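Local coordinates for protein malate synthase (Haloferax volcanii, PDB 3OYZ) that catalyses the magnesium-dependent Claisen condensation of acetyl-CoA with glyoxylate, yielding malate and CoA in the glyoxylate cycle, at residues A[144-148]-A[149-153]; A[155-159]-A[160-164]. One frame throughout, in Å; residues are numbered along the deposited sequence.

In the fold
Both contacts are local and both draw on strand 152-157 of the parallel TIM-barrel sheet, one at each end of it. Contact 1, residues 144-153, holds the turn that leads from helix 127-143 into the strand; it lies at the surface, its centre about 24 Å from the centre of the chain, away from the annotated sites. Contact 2, residues 155-164, is buried, its centre about 12 Å from that of the chain, where the strand gives way to helix 160-165. The chemistry changes accordingly: a beta turn with a serine hydroxyl and a thin leucine contact in the first, a serine N-cap beside a glutamate that binds magnesium in the second. The two contact centres are about 24 Å apart.

Contact 1: residues A[144-148]-A[149-153]; sequences HGLDE and GSLAM
S150 turns back on D147 and gives the carbonyl O of D147 two hydrogen bonds. The hydroxyl bond is the better aimed: OG of S150 lies 2.8 Å from O of D147, in the carbonyl plane and on a lone pair. What brings it there is a chi1 of 68°, which sets OG between the residue's own N and carbonyl carbon. The second bond runs from N of S150 to the same O of D147 at 3.1 Å, with the donor standing above the carbonyl plane.

That backbone bond closes a type II beta turn from D147 to S150, part of an alpha-to-beta connection from helix 127-143 to the N-terminal end of TIM-barrel strand 152-157. G149 holds the third position with phi 88°, where a CB would be jammed against the carbonyl O of E148. E141, on the preceding helix, accepts from the N atoms of both G149 and L151 through its carboxylate.

In van der Waals contact, CB of L146 comes to 3.8 Å from OG of S150, and CB of D147 to 4.1 Å from CB of S150. Apolar contact is slight: CD1 of L146 meets CD1 of L151 at 4.3 Å, and L151 then packs on F137 and F119. Among the charged groups, OE1 of E148 accepts a hydrogen bond from NE2 of H142 on helix 127-143.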
# COMPACT_ATOMS: atom_id res chain seq x y z
N HIS A 144 -24.43 -20.97 -27.27
CA HIS A 144 -24.48 -22.38 -26.90
C HIS A 144 -25.70 -22.60 -26.02
O HIS A 144 -25.77 -23.62 -25.35
CB HIS A 144 -23.21 -22.85 -26.17
CG HIS A 144 -22.08 -23.14 -27.10
ND1 HIS A 144 -22.30 -23.56 -28.39
CD2 HIS A 144 -20.74 -23.09 -26.95
CE1 HIS A 144 -21.14 -23.71 -29.01
NE2 HIS A 144 -20.18 -23.45 -28.15
N GLY A 145 -26.62 -21.65 -26.04
CA GLY A 145 -27.79 -21.62 -25.18
C GLY A 145 -27.60 -21.84 -23.69
O GLY A 145 -28.48 -22.40 -23.03
N LEU A 146 -26.48 -21.38 -23.14
CA LEU A 146 -26.35 -21.35 -21.69
C LEU A 146 -27.08 -20.17 -21.08
O LEU A 146 -27.32 -19.17 -21.77
CB LEU A 146 -24.87 -21.33 -21.27
CG LEU A 146 -24.05 -22.28 -22.13
CD1 LEU A 146 -22.60 -22.07 -21.83
CD2 LEU A 146 -24.42 -23.78 -21.76
N ASP A 147 -27.42 -20.23 -19.79
CA ASP A 147 -28.09 -19.06 -19.23
C ASP A 147 -27.09 -17.88 -19.20
O ASP A 147 -25.89 -18.06 -18.95
CB ASP A 147 -28.59 -19.33 -17.82
CG ASP A 147 -29.75 -20.32 -17.77
OD1 ASP A 147 -30.77 -20.19 -18.50
OD2 ASP A 147 -29.67 -21.19 -16.88
N GLU A 148 -27.57 -16.69 -19.56
CA GLU A 148 -26.73 -15.50 -19.44
C GLU A 148 -26.10 -15.36 -18.04
O GLU A 148 -26.80 -15.51 -17.03
CB GLU A 148 -27.52 -14.23 -19.79
CG GLU A 148 -26.54 -13.06 -20.09
CD GLU A 148 -27.26 -11.86 -20.71
OE1 GLU A 148 -27.16 -11.69 -21.94
OE2 GLU A 148 -27.98 -11.14 -19.98
N GLY A 149 -24.79 -15.18 -17.95
CA GLY A 149 -24.15 -14.94 -16.64
C GLY A 149 -23.77 -16.23 -15.92
O GLY A 149 -23.22 -16.23 -14.82
N SER A 150 -24.05 -17.38 -16.53
CA SER A 150 -23.84 -18.64 -15.81
C SER A 150 -22.37 -19.07 -15.79
O SER A 150 -21.93 -19.80 -14.87
CB SER A 150 -24.73 -19.74 -16.42
OG SER A 150 -24.29 -20.06 -17.73
N LEU A 151 -21.57 -18.67 -16.77
CA LEU A 151 -20.13 -18.92 -16.62
C LEU A 151 -19.44 -17.78 -15.81
O LEU A 151 -19.44 -16.62 -16.27
CB LEU A 151 -19.51 -18.91 -18.01
CG LEU A 151 -19.98 -20.15 -18.80
CD1 LEU A 151 -19.35 -19.92 -20.12
CD2 LEU A 151 -19.36 -21.41 -18.16
N ALA A 152 -18.89 -18.14 -14.65
CA ALA A 152 -18.13 -17.24 -13.78
C ALA A 152 -16.88 -16.78 -14.53
O ALA A 152 -16.32 -17.54 -15.32
CB ALA A 152 -17.79 -17.95 -12.42
N MET A 153 -16.48 -15.52 -14.40
CA MET A 153 -15.17 -15.11 -14.90
C MET A 153 -14.26 -14.82 -13.71
O MET A 153 -14.64 -14.08 -12.80
CB MET A 153 -15.33 -13.79 -15.70
CG MET A 153 -13.99 -13.21 -16.33
SD MET A 153 -14.58 -11.71 -17.27
CE MET A 153 -13.18 -10.61 -17.08

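Contact 2: residues A[155-159]-A[160-164]. With MG (magnesium ion), chain D; PYR (pyruvic acid), chain C.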
# COMPACT_ATOMS: atom_id res chain seq x y z
N VAL A 155 -10.20 -13.38 -12.85
CA VAL A 155 -9.13 -12.79 -13.63
C VAL A 155 -7.86 -12.93 -12.85
O VAL A 155 -7.83 -12.89 -11.62
CB VAL A 155 -9.34 -11.27 -13.98
CG1 VAL A 155 -10.65 -11.12 -14.73
CG2 VAL A 155 -9.50 -10.47 -12.64
N ILE A 156 -6.73 -13.00 -13.56
CA ILE A 156 -5.45 -12.94 -12.90
C ILE A 156 -4.93 -11.47 -12.91
O ILE A 156 -4.90 -10.87 -13.98
CB ILE A 156 -4.39 -13.71 -13.72
CG1 ILE A 156 -4.75 -15.21 -13.89
CG2 ILE A 156 -3.08 -13.71 -12.87
CD1 ILE A 156 -5.24 -15.92 -12.69
N ILE A 157 -4.61 -10.88 -11.75
CA ILE A 157 -4.13 -9.48 -11.59
C ILE A 157 -2.64 -9.61 -11.71
O ILE A 157 -1.97 -10.08 -10.77
CB ILE A 157 -4.47 -8.90 -10.16
CG1 ILE A 157 -6.01 -9.03 -9.90
CG2 ILE A 157 -4.00 -7.41 -10.10
CD1 ILE A 157 -6.95 -8.39 -10.99
N GLU A 158 -2.10 -9.30 -12.89
CA GLU A 158 -0.67 -9.49 -13.05
C GLU A 158 -0.09 -8.39 -13.89
O GLU A 158 0.92 -8.58 -14.61
CB GLU A 158 -0.34 -10.87 -13.67
CG GLU A 158 -0.97 -11.15 -15.00
CD GLU A 158 -0.89 -12.70 -15.26
OE1 GLU A 158 -1.73 -13.21 -15.98
OE2 GLU A 158 -0.09 -13.39 -14.62
N SER A 159 -0.72 -7.21 -13.77
CA SER A 159 -0.14 -5.98 -14.29
C SER A 159 -0.54 -4.80 -13.38
O SER A 159 -1.58 -4.85 -12.70
CB SER A 159 -0.70 -5.71 -15.68
OG SER A 159 -2.08 -5.36 -15.81
N GLY A 160 0.27 -3.75 -13.45
CA GLY A 160 -0.04 -2.47 -12.84
C GLY A 160 -1.41 -1.97 -13.26
O GLY A 160 -2.18 -1.51 -12.41
N GLU A 161 -1.79 -2.09 -14.53
CA GLU A 161 -3.06 -1.54 -15.02
C GLU A 161 -4.19 -2.34 -14.36
O GLU A 161 -5.25 -1.76 -14.10
CB GLU A 161 -3.26 -1.68 -16.57
CG GLU A 161 -2.41 -0.87 -17.48
CD GLU A 161 -2.81 -1.08 -18.98
OE1 GLU A 161 -2.11 -1.91 -19.60
OE2 GLU A 161 -3.82 -0.49 -19.51
N ALA A 162 -4.07 -3.68 -14.18
CA ALA A 162 -5.22 -4.42 -13.72
C ALA A 162 -5.33 -4.11 -12.23
O ALA A 162 -6.42 -4.23 -11.70
CB ALA A 162 -4.92 -5.94 -13.84
N GLU A 163 -4.20 -3.94 -11.55
CA GLU A 163 -4.25 -3.60 -10.12
C GLU A 163 -5.04 -2.32 -9.89
O GLU A 163 -5.91 -2.25 -9.01
CB GLU A 163 -2.84 -3.41 -9.52
CG GLU A 163 -2.82 -3.02 -8.03
CD GLU A 163 -1.38 -2.81 -7.57
OE1 GLU A 163 -0.50 -3.02 -8.43
OE2 GLU A 163 -1.04 -2.43 -6.42
N LEU A 164 -4.73 -1.30 -10.69
CA LEU A 164 -5.54 -0.04 -10.63
C LEU A 164 -7.01 -0.24 -11.04
O LEU A 164 -7.92 0.39 -10.44
CB LEU A 164 -4.92 1.02 -11.55
CG LEU A 164 -3.56 1.54 -11.04
CD1 LEU A 164 -2.80 2.38 -12.07
CD2 LEU A 164 -3.71 2.30 -9.72
MG MG D . 1.03 -15.05 -15.38
C PYR C . 1.78 -15.55 -12.79
O PYR C . 2.07 -14.82 -13.79
OXT PYR C . 2.26 -15.35 -11.61
CA PYR C . 0.80 -16.52 -12.98
O3 PYR C . 0.22 -16.64 -14.14
CB PYR C . 0.35 -17.36 -11.84
O HOH W 1 -0.46 -15.49 -16.65
O HOH W 2 1.83 -17.12 -16.21
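S159 caps the helix that begins at G160, and this is the tight part of the contact. A chi1 of 68° sets OG of S159 between its backbone N and carbonyl carbon, where it accepts from N of A162 at 3.1 Å; CB of A162 sits 3.5 Å from the same OG. The S159 carbonyl O takes N of E163 at 3.0 Å, nearly straight at 162°, plus a weak bond from N of A162. Since OG also bonds to O of V124, an alanine here would probably leave that carbonyl and N of A162 without their hydroxyl partner and weaken the start of the helix. CG2 of I157 lies 3.8 Å from N of E163 and touches CB of A162.

This is the C-terminal end of a TIM-barrel strand, where the active site lies. E158, which binds glyoxylate and magnesium, leaves the backbone pointing away from the helix, and its chain, extended beyond CG, carries OE2 to magnesium at 2.1 Å. Pyruvate, probably standing in for glyoxylate, chelates the metal through O and O3; two waters and D192 also bind it. One water, 2.7 Å from OE1 of E158, can donate to it, though other acceptors compete; N of E123 bonds to OE1.

E163 is buried at the subunit interface, its carboxylate gripped by Y193 and N215 and by R218 and H214 of a neighbouring subunit. The more open side belongs to E161, salt-bridged to R170 of that subunit.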